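Local coordinates for N-terminal acetyltransferase-like protein (Chaetomium thermophilum, PDB 5NNP) that probably serves as the TPR-repeat auxiliary subunit of an N-terminal acetyltransferase A complex, in which acetyl groups are transferred to protein N-termini, at residues R538-V541 with D542-W546; E522-F525 with D526-F530; I154-H157 with L158-N161; L191-K194 with N195-A199. All blocks are in the same frame, centred on the assembly; numbering follows the deposited sequence.

Interaction 1 (R538-V541 with D542-W546); sequences RAYV and DMVRW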
loop_
_atom_site.group_PDB
_atom_site.type_symbol
_atom_site.label_atom_id
_atom_site.label_comp_id
_atom_site.label_asym_id
_atom_site.label_seq_id
_atom_site.Cartn_x
_atom_site.Cartn_y
_atom_site.Cartn_z
ATOM N N ARG A 538 14.815 9.290 0.852
ATOM C CA ARG A 538 13.791 9.325 -0.182
ATOM C C ARG A 538 12.669 8.292 0.081
ATOM O O ARG A 538 11.491 8.593 -0.119
ATOM C CB ARG A 538 14.427 9.114 -1.560
ATOM C CG ARG A 538 15.290 10.284 -2.020
ATOM C CD ARG A 538 16.160 9.902 -3.203
ATOM N NE ARG A 538 17.008 8.763 -2.874
ATOM C CZ ARG A 538 17.171 7.705 -3.657
ATOM N NH1 ARG A 538 16.560 7.661 -4.825
ATOM N NH2 ARG A 538 17.958 6.704 -3.279
ATOM N N ALA A 539 13.017 7.102 0.568
ATOM C CA ALA A 539 11.989 6.103 0.836
ATOM C C ALA A 539 11.084 6.596 1.947
ATOM O O ALA A 539 9.856 6.448 1.870
ATOM C CB ALA A 539 12.598 4.731 1.194
ATOM N N TYR A 540 11.691 7.180 2.977
ATOM C CA TYR A 540 10.914 7.733 4.076
ATOM C C TYR A 540 9.881 8.761 3.572
ATOM O O TYR A 540 8.704 8.710 3.951
ATOM C CB TYR A 540 11.817 8.381 5.127
ATOM C CG TYR A 540 11.026 9.126 6.174
ATOM C CD1 TYR A 540 10.459 8.456 7.248
ATOM C CD2 TYR A 540 10.820 10.499 6.074
ATOM C CE1 TYR A 540 9.729 9.132 8.199
ATOM C CE2 TYR A 540 10.088 11.181 7.012
ATOM C CZ TYR A 540 9.536 10.497 8.078
ATOM O OH TYR A 540 8.789 11.180 9.023
ATOM N N VAL A 541 10.322 9.684 2.719
ATOM C CA VAL A 541 9.434 10.717 2.227
ATOM C C VAL A 541 8.382 10.106 1.305
ATOM O O VAL A 541 7.270 10.610 1.239
ATOM C CB VAL A 541 10.184 11.846 1.484
ATOM C CG1 VAL A 541 9.178 12.784 0.827
ATOM C CG2 VAL A 541 11.064 12.625 2.435
ATOM N N ASP A 542 8.730 9.026 0.605
ATOM C CA ASP A 542 7.742 8.271 -0.179
ATOM C C ASP A 542 6.653 7.690 0.710
ATOM O O ASP A 542 5.468 7.712 0.367
ATOM C CB ASP A 542 8.389 7.131 -0.954
ATOM C CG ASP A 542 9.030 7.588 -2.232
ATOM O OD1 ASP A 542 8.630 8.653 -2.740
ATOM O OD2 ASP A 542 9.925 6.872 -2.736
ATOM N N MET A 543 7.069 7.155 1.850
ATOM C CA MET A 543 6.141 6.512 2.757
ATOM C C MET A 543 5.153 7.520 3.325
ATOM O O MET A 543 3.939 7.325 3.246
ATOM C CB MET A 543 6.901 5.815 3.877
ATOM C CG MET A 543 5.981 5.124 4.842
ATOM S SD MET A 543 6.533 5.267 6.543
ATOM C CE MET A 543 6.502 7.022 6.734
ATOM N N VAL A 544 5.696 8.604 3.880
ATOM C CA VAL A 544 4.916 9.716 4.392
ATOM C C VAL A 544 3.848 10.205 3.395
ATOM O O VAL A 544 2.688 10.408 3.753
ATOM C CB VAL A 544 5.834 10.909 4.756
ATOM C CG1 VAL A 544 4.990 12.164 5.014
ATOM C CG2 VAL A 544 6.713 10.560 5.973
ATOM N N ARG A 545 4.249 10.392 2.144
ATOM C CA ARG A 545 3.324 10.889 1.143
ATOM C C ARG A 545 2.253 9.850 0.807
ATOM O O ARG A 545 1.094 10.210 0.615
ATOM C CB ARG A 545 4.085 11.334 -0.108
ATOM C CG ARG A 545 4.862 12.637 0.129
ATOM C CD ARG A 545 5.793 13.003 -1.019
ATOM N NE ARG A 545 6.319 14.352 -0.850
ATOM C CZ ARG A 545 7.198 14.922 -1.663
ATOM N NH1 ARG A 545 7.658 14.243 -2.710
ATOM N NH2 ARG A 545 7.610 16.167 -1.421
ATOM N N TRP A 546 2.628 8.573 0.760
ATOM C CA TRP A 546 1.644 7.509 0.600
ATOM C C TRP A 546 0.675 7.475 1.777
ATOM O O TRP A 546 -0.534 7.377 1.596
ATOM C CB TRP A 546 2.321 6.152 0.453
ATOM C CG TRP A 546 1.402 5.027 0.772
ATOM C CD1 TRP A 546 0.243 4.696 0.124
ATOM C CD2 TRP A 546 1.564 4.068 1.819
ATOM N NE1 TRP A 546 -0.330 3.595 0.711
ATOM C CE2 TRP A 546 0.462 3.194 1.757
ATOM C CE3 TRP A 546 2.532 3.863 2.800
ATOM C CZ2 TRP A 546 0.302 2.137 2.650
ATOM C CZ3 TRP A 546 2.371 2.807 3.683
ATOM C CH2 TRP A 546 1.266 1.960 3.603
#

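Interaction 2 (E522-F525 with D526-F530); sequences EDQF and DFHSF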
loop_
_atom_site.group_PDB
_atom_site.type_symbol
_atom_site.label_atom_id
_atom_site.label_comp_id
_atom_site.label_asym_id
_atom_site.label_seq_id
_atom_site.Cartn_x
_atom_site.Cartn_y
_atom_site.Cartn_z
ATOM N N GLU A 522 -0.856 3.885 11.948
ATOM C CA GLU A 522 -0.074 3.999 13.157
ATOM C C GLU A 522 1.287 3.319 12.953
ATOM O O GLU A 522 2.258 3.588 13.677
ATOM C CB GLU A 522 -0.836 3.399 14.337
ATOM C CG GLU A 522 -0.116 3.547 15.662
ATOM C CD GLU A 522 -0.963 3.101 16.854
ATOM O OE1 GLU A 522 -0.393 2.968 17.965
ATOM O OE2 GLU A 522 -2.193 2.895 16.685
ATOM N N ASP A 523 1.349 2.468 11.931
ATOM C CA ASP A 523 2.558 1.715 11.614
ATOM C C ASP A 523 3.747 2.608 11.244
ATOM O O ASP A 523 4.897 2.228 11.440
ATOM C CB ASP A 523 2.283 0.723 10.474
ATOM C CG ASP A 523 1.662 -0.569 10.972
ATOM O OD1 ASP A 523 1.771 -0.834 12.192
ATOM O OD2 ASP A 523 1.072 -1.321 10.162
ATOM N N GLN A 524 3.471 3.796 10.721
ATOM C CA GLN A 524 4.531 4.693 10.286
ATOM C C GLN A 524 5.245 5.342 11.492
ATOM O O GLN A 524 6.250 6.035 11.330
ATOM C CB GLN A 524 3.947 5.763 9.376
ATOM C CG GLN A 524 3.027 6.687 10.153
ATOM C CD GLN A 524 2.375 7.755 9.300
ATOM O OE1 GLN A 524 3.035 8.449 8.525
ATOM N NE2 GLN A 524 1.074 7.900 9.452
ATOM N N PHE A 525 4.737 5.084 12.696
ATOM C CA PHE A 525 5.136 5.816 13.895
ATOM C C PHE A 525 6.614 5.649 14.287
ATOM O O PHE A 525 7.317 6.626 14.548
ATOM C CB PHE A 525 4.240 5.399 15.069
ATOM C CG PHE A 525 4.342 6.311 16.275
ATOM C CD1 PHE A 525 5.347 6.142 17.216
ATOM C CD2 PHE A 525 3.443 7.344 16.456
ATOM C CE1 PHE A 525 5.438 6.981 18.325
ATOM C CE2 PHE A 525 3.532 8.185 17.556
ATOM C CZ PHE A 525 4.528 8.005 18.493
ATOM N N ASP A 526 7.081 4.416 14.350
ATOM C CA ASP A 526 8.458 4.147 14.760
ATOM C C ASP A 526 9.469 4.531 13.684
ATOM O O ASP A 526 10.661 4.593 13.951
ATOM C CB ASP A 526 8.641 2.669 15.093
ATOM C CG ASP A 526 7.843 2.230 16.297
ATOM O OD1 ASP A 526 7.504 3.083 17.139
ATOM O OD2 ASP A 526 7.580 1.014 16.418
ATOM N N PHE A 527 8.994 4.785 12.471
ATOM C CA PHE A 527 9.897 4.995 11.344
ATOM C C PHE A 527 10.346 6.448 11.177
ATOM O O PHE A 527 11.365 6.701 10.539
ATOM C CB PHE A 527 9.253 4.470 10.056
ATOM C CG PHE A 527 9.174 2.978 10.018
ATOM C CD1 PHE A 527 10.335 2.225 9.863
ATOM C CD2 PHE A 527 7.966 2.320 10.196
ATOM C CE1 PHE A 527 10.297 0.823 9.857
ATOM C CE2 PHE A 527 7.909 0.925 10.194
ATOM C CZ PHE A 527 9.079 0.166 10.026
ATOM N N HIS A 528 9.614 7.393 11.768
ATOM C CA HIS A 528 10.073 8.783 11.793
ATOM C C HIS A 528 11.498 8.834 12.368
ATOM O O HIS A 528 12.332 9.592 11.888
ATOM C CB HIS A 528 9.134 9.675 12.613
ATOM C CG HIS A 528 7.675 9.529 12.243
ATOM N ND1 HIS A 528 7.220 9.649 10.958
ATOM C CD2 HIS A 528 6.593 9.290 13.021
ATOM C CE1 HIS A 528 5.902 9.467 10.944
ATOM N NE2 HIS A 528 5.503 9.261 12.175
ATOM N N SER A 529 11.779 8.000 13.369
ATOM C CA SER A 529 13.126 7.909 13.947
ATOM C C SER A 529 14.024 6.932 13.217
ATOM O O SER A 529 15.199 7.187 12.994
ATOM C CB SER A 529 13.043 7.487 15.402
ATOM O OG SER A 529 12.358 8.474 16.132
ATOM N N PHE A 530 13.449 5.789 12.878
ATOM C CA PHE A 530 14.202 4.690 12.328
ATOM C C PHE A 530 14.848 5.037 10.986
ATOM O O PHE A 530 16.010 4.686 10.734
ATOM C CB PHE A 530 13.302 3.479 12.177
ATOM C CG PHE A 530 14.042 2.236 11.826
ATOM C CD1 PHE A 530 14.738 1.545 12.787
ATOM C CD2 PHE A 530 14.057 1.768 10.527
ATOM C CE1 PHE A 530 15.429 0.402 12.459
ATOM C CE2 PHE A 530 14.739 0.640 10.203
ATOM C CZ PHE A 530 15.432 -0.047 11.169
HETATM O O HOH W 1 5.524 2.079 14.217
HETATM O O HOH W 2 9.806 7.336 15.351
#

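Interaction 3 (I154-H157 with L158-N161); sequences IAYH and LEGN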
loop_
_atom_site.group_PDB
_atom_site.type_symbol
_atom_site.label_atom_id
_atom_site.label_comp_id
_atom_site.label_asym_id
_atom_site.label_seq_id
_atom_site.Cartn_x
_atom_site.Cartn_y
_atom_site.Cartn_z
ATOM N N ILE A 154 14.341 17.395 6.362
ATOM C CA ILE A 154 13.093 16.685 6.089
ATOM C C ILE A 154 11.867 17.472 6.583
ATOM O O ILE A 154 10.868 17.589 5.863
ATOM C CB ILE A 154 13.094 15.282 6.727
ATOM C CG1 ILE A 154 14.074 14.365 5.993
ATOM C CG2 ILE A 154 11.714 14.676 6.707
ATOM C CD1 ILE A 154 14.631 13.270 6.857
ATOM N N ALA A 155 11.949 18.028 7.793
ATOM C CA ALA A 155 10.834 18.788 8.355
ATOM C C ALA A 155 10.502 19.985 7.480
ATOM O O ALA A 155 9.324 20.274 7.218
ATOM C CB ALA A 155 11.146 19.245 9.749
ATOM N N TYR A 156 11.543 20.685 7.031
ATOM C CA TYR A 156 11.352 21.823 6.137
ATOM C C TYR A 156 10.721 21.376 4.820
ATOM O O TYR A 156 9.779 21.992 4.327
ATOM C CB TYR A 156 12.682 22.515 5.852
ATOM C CG TYR A 156 13.102 23.541 6.869
ATOM C CD1 TYR A 156 12.199 24.464 7.376
ATOM C CD2 TYR A 156 14.416 23.606 7.302
ATOM C CE1 TYR A 156 12.607 25.425 8.305
ATOM C CE2 TYR A 156 14.821 24.535 8.219
ATOM C CZ TYR A 156 13.926 25.442 8.720
ATOM O OH TYR A 156 14.375 26.353 9.641
ATOM N N HIS A 157 11.268 20.298 4.267
ATOM C CA HIS A 157 10.808 19.690 3.021
ATOM C C HIS A 157 9.326 19.317 3.057
ATOM O O HIS A 157 8.560 19.674 2.155
ATOM C CB HIS A 157 11.655 18.452 2.728
ATOM C CG HIS A 157 11.420 17.870 1.371
ATOM N ND1 HIS A 157 11.860 16.612 1.022
ATOM C CD2 HIS A 157 10.784 18.365 0.286
ATOM C CE1 HIS A 157 11.503 16.357 -0.226
ATOM N NE2 HIS A 157 10.850 17.401 -0.696
ATOM N N LEU A 158 8.922 18.606 4.107
ATOM C CA LEU A 158 7.537 18.174 4.228
ATOM C C LEU A 158 6.631 19.367 4.507
ATOM O O LEU A 158 5.430 19.303 4.235
ATOM C CB LEU A 158 7.386 17.123 5.326
ATOM C CG LEU A 158 8.083 15.774 5.082
ATOM C CD1 LEU A 158 7.822 14.805 6.244
ATOM C CD2 LEU A 158 7.638 15.170 3.748
ATOM N N GLU A 159 7.204 20.442 5.058
ATOM C CA GLU A 159 6.447 21.657 5.354
ATOM C C GLU A 159 6.176 22.452 4.094
ATOM O O GLU A 159 5.360 23.364 4.108
ATOM C CB GLU A 159 7.194 22.561 6.360
ATOM C CG GLU A 159 6.424 23.831 6.766
ATOM C CD GLU A 159 7.239 24.812 7.623
ATOM O OE1 GLU A 159 6.667 25.431 8.551
ATOM O OE2 GLU A 159 8.445 24.997 7.359
ATOM N N GLY A 160 6.890 22.139 3.018
ATOM C CA GLY A 160 6.776 22.916 1.789
ATOM C C GLY A 160 7.884 23.943 1.591
ATOM O O GLY A 160 7.931 24.610 0.567
ATOM N N ASN A 161 8.786 24.064 2.565
ATOM C CA ASN A 161 9.919 24.976 2.459
ATOM C C ASN A 161 11.138 24.295 1.822
ATOM O O ASN A 161 12.122 23.971 2.502
ATOM C CB ASN A 161 10.276 25.525 3.846
ATOM C CG ASN A 161 11.059 26.815 3.782
ATOM O OD1 ASN A 161 11.690 27.123 2.773
ATOM N ND2 ASN A 161 11.033 27.577 4.875
#

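Interaction 4 (L191-K194 with N195-A199); sequences LLYK and NTIIA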
loop_
_atom_site.group_PDB
_atom_site.type_symbol
_atom_site.label_atom_id
_atom_site.label_comp_id
_atom_site.label_asym_id
_atom_site.label_seq_id
_atom_site.Cartn_x
_atom_site.Cartn_y
_atom_site.Cartn_z
ATOM N N LEU A 191 23.043 12.815 -0.719
ATOM C CA LEU A 191 23.229 13.499 -1.999
ATOM C C LEU A 191 22.001 13.326 -2.905
ATOM O O LEU A 191 21.524 14.290 -3.509
ATOM C CB LEU A 191 24.477 12.987 -2.701
ATOM C CG LEU A 191 25.823 13.389 -2.087
ATOM C CD1 LEU A 191 26.930 12.500 -2.604
ATOM C CD2 LEU A 191 26.152 14.857 -2.354
ATOM N N LEU A 192 21.461 12.112 -2.981
ATOM C CA LEU A 192 20.322 11.904 -3.852
ATOM C C LEU A 192 19.080 12.635 -3.330
ATOM O O LEU A 192 18.305 13.200 -4.104
ATOM C CB LEU A 192 20.041 10.416 -4.011
ATOM C CG LEU A 192 21.095 9.585 -4.756
ATOM C CD1 LEU A 192 20.695 8.107 -4.757
ATOM C CD2 LEU A 192 21.326 10.079 -6.192
ATOM N N TYR A 193 18.897 12.633 -2.019
ATOM C CA TYR A 193 17.758 13.332 -1.423
ATOM C C TYR A 193 17.769 14.821 -1.786
ATOM O O TYR A 193 16.756 15.360 -2.260
ATOM C CB TYR A 193 17.745 13.137 0.098
ATOM C CG TYR A 193 16.626 13.867 0.817
ATOM C CD1 TYR A 193 15.305 13.715 0.428
ATOM C CD2 TYR A 193 16.896 14.696 1.904
ATOM C CE1 TYR A 193 14.275 14.386 1.090
ATOM C CE2 TYR A 193 15.879 15.364 2.577
ATOM C CZ TYR A 193 14.572 15.208 2.166
ATOM O OH TYR A 193 13.572 15.878 2.837
ATOM N N LYS A 194 18.918 15.473 -1.592
ATOM C CA LYS A 194 19.113 16.864 -2.020
ATOM C C LYS A 194 18.834 17.027 -3.515
ATOM O O LYS A 194 18.190 17.998 -3.927
ATOM C CB LYS A 194 20.532 17.350 -1.699
ATOM C CG LYS A 194 20.877 18.763 -2.276
ATOM C CD LYS A 194 22.357 19.154 -2.050
ATOM C CE LYS A 194 22.683 20.523 -2.577
ATOM N NZ LYS A 194 24.148 20.872 -2.469
ATOM N N ASN A 195 19.316 16.088 -4.330
ATOM C CA ASN A 195 19.048 16.149 -5.764
ATOM C C ASN A 195 17.543 16.142 -6.053
ATOM O O ASN A 195 17.067 16.954 -6.841
ATOM C CB ASN A 195 19.730 15.002 -6.525
ATOM C CG ASN A 195 19.673 15.196 -8.052
ATOM O OD1 ASN A 195 18.742 14.727 -8.714
ATOM N ND2 ASN A 195 20.669 15.913 -8.610
ATOM N N THR A 196 16.788 15.246 -5.416
ATOM C CA THR A 196 15.354 15.226 -5.670
ATOM C C THR A 196 14.739 16.556 -5.236
ATOM O O THR A 196 13.783 17.029 -5.843
ATOM C CB THR A 196 14.635 14.059 -4.964
ATOM O OG1 THR A 196 14.736 14.197 -3.541
ATOM C CG2 THR A 196 15.216 12.732 -5.392
ATOM N N ILE A 197 15.310 17.178 -4.210
ATOM C CA ILE A 197 14.773 18.450 -3.720
ATOM C C ILE A 197 14.974 19.574 -4.734
ATOM O O ILE A 197 14.063 20.370 -4.974
ATOM C CB ILE A 197 15.391 18.832 -2.355
ATOM C CG1 ILE A 197 14.773 17.939 -1.278
ATOM C CG2 ILE A 197 15.132 20.293 -2.027
ATOM C CD1 ILE A 197 15.410 18.037 0.095
ATOM N N ILE A 198 16.152 19.623 -5.342
ATOM C CA ILE A 198 16.404 20.578 -6.410
ATOM C C ILE A 198 15.403 20.429 -7.561
ATOM O O ILE A 198 14.913 21.411 -8.093
ATOM C CB ILE A 198 17.830 20.429 -6.964
ATOM C CG1 ILE A 198 18.856 20.719 -5.861
ATOM C CG2 ILE A 198 18.036 21.360 -8.163
ATOM C CD1 ILE A 198 20.322 20.549 -6.281
ATOM N N ALA A 199 15.084 19.200 -7.941
ATOM C CA ALA A 199 14.172 18.992 -9.052
ATOM C C ALA A 199 12.755 19.388 -8.642
ATOM O O ALA A 199 12.047 20.054 -9.393
ATOM C CB ALA A 199 14.225 17.549 -9.530
#

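Interaction 1 (R538-V541 with D542-W546)
R545 lies back along V541, one helical turn earlier, and the two side chains run side by side in the same direction. Its CB sits 3.5 Å from V541 O, and CG comes to the same oxygen. CD still lies near V541 O but now also meets V541 CG1, 3.9 Å away. NE then meets V541 CG1 at 3.7 Å, and CZ follows, so that this methyl covers one face of the guanidinium near its rim. The chain is extended from CG to NE, which carries the charged end past the valine, and NH1 forms a salt bridge with E200. The backbone below is joined by R545 N to V541 O at 3.2 Å.

On another side of the helix, Y540 and V544 make a CH-pi contact: V544 CG2 stands 3.8 Å from the centroid of the Y540 ring, 25° off its normal. With CG opposite its own backbone N (chi1 172°), the Y540 ring swings along the helix to meet that methyl. M543 CE approaches the ring obliquely, 4.1 Å from Y540 CE1.

V541 and V544 also pack on helix 146-159, and A539 and M543 on the chain of another protein. This is i to i+4 side-chain pairing along a helix packed between neighbouring helices and another protein chain, in an alpha solenoid of the TPR type.

Interaction 2 (E522-F525 with D526-F530)
F525 and D526 meet in the tight turn between two consecutive helices, 503-523 and 527-534, of an alpha solenoid. D526 OD1 lies in the plane of the F525 ring at its edge, 3.7 Å from F525 CD1, with carboxylate and ring planes 81° apart. The other oxygen, D526 OD2, points out of the turn to a basic side chain on the chain of another protein, with which it forms a salt bridge. D526 N donates to a water 2.8 Å away, which in turn donates to D523 O and so bridges the turn.

F527 closes the corner: its N donates to Q524 O at 3.2 Å, coming in from above the carbonyl plane. Its ring turns an edge to D523 O, 3.3 Å from F527 CD2, while the chain of another protein packs on this side chain.

H528 places its ring under the backbone. Q524 O stands 3.4 Å above the ring plane, over its centre, and the Q524 side chain crosses nearby with its amide tilted 43° to the ring, NE2 hydrogen-bonded to Q521 O and OE1 to R126. Both ring nitrogens look beyond the turn, H528 NE2 to Q124 and H528 ND1 to the Y540 hydroxyl. A leucine in place of H528 would probably leave Q124 OE1 and that hydroxyl without these partners, weakening the polar tie of the turn to helices 112-124 and 537-547.

S529 finishes the walk through a second water, which accepts from S529 N at 2.9 Å and donates to F525 O at 2.7 Å.

Interaction 3 (I154-H157 with L158-N161)
I154 and L158 lie side by side one helical turn apart, I154 CG2 against L158 CD1 at 3.9 Å, and L158 N donates to I154 O at 2.8 Å in an almost linear approach to the carbonyl. Past this bond the helix runs out. E159 N is shared, weakly, between A155 O and Y156 O. The carbonyls of the last turn are then taken up from beyond it: N161 N donates to Y156 O at 2.9 Å, and G160 N to H157 O at 3.1 Å, the latter from well above the carbonyl plane. G160 makes the reversal with phi at 99°, where a side chain would jam against the preceding carbonyl oxygen.

Among the side chains, E159 OE2 sits in the plane of the Y156 ring at its edge, 3.8 Å from Y156 CD1. Both H157 ring nitrogens are satisfied outside the turn, ND1 by the Y193 hydroxyl and NE2 by E200. N161 OD1 accepts from K164 N, capping the start of helix 162-175.

The glycine end with its paired reverse bonds is a Schellman motif, followed at once by an Asn N-cap, in the tight turn between two consecutive helices of an alpha solenoid.

Interaction 4 (L191-K194 with N195-A199)
I197 reaches back over the face of the Y193 ring and sets its CD1 methyl 3.8 Å from the ring centroid, 19° off the normal. This is a CH-pi contact, displaced toward the hydroxyl end, where Y193 CZ is 3.6 Å from I197 CD1. Y193 has its CG opposite the backbone N (chi1 178°), which lays the ring forward along the helix, and I197 sends CG1 and CD1 back to meet it.

T196 is set quite differently, crossing the tyrosine at about a right angle. Its chi1 of 64° turns OG1 down to the helix backbone, where it donates to Y193 O at 2.7 Å. The same carbonyl oxygen accepts I197 N at 3.0 Å, so two donors grip it.

K194 stretches out fully on another side of the helix, leaving CE 4.4 Å from I198 CD1 before NZ goes on to T170. N195 leads its amide away from the preceding turn, to Y231 and the backbone of A207.

The Y193 ring also packs on V541 of helix 537-547, its hydroxyl going to H157. With an alanine here in place of Y193, I197 CD1 would probably lose the ring face it covers and H157 ND1 its hydroxyl partner, and a gap would open between the three helices.

Helix 185-200 is thus packed between helices 146-159, 204-214, 221-234 and 537-547 within the alpha solenoid.

How the interactions relate
Interaction 1 touches all three others. Its centre is about 11 Å from that of interaction 2, 13 Å from interaction 3 and 14 Å from interaction 4. Y540 OH lies 2.9 Å from H528 ND1, a probable hydrogen bond to interaction 2, while I154 CG2 of interaction 3 packs 3.9 Å from Y540 CE2. Toward interaction 4, V541 CG2 is 3.9 Å from Y193 CE1. Interactions 3 and 4 are joined directly by H157 ND1 and Y193 OH, 2.6 Å apart. The chain of another protein reaches interactions 1 and 2, but none touches 3 or 4. Glycerol, probably from the crystallisation liquor, lies about 3 Å from the side chains of D542, H157 and K194.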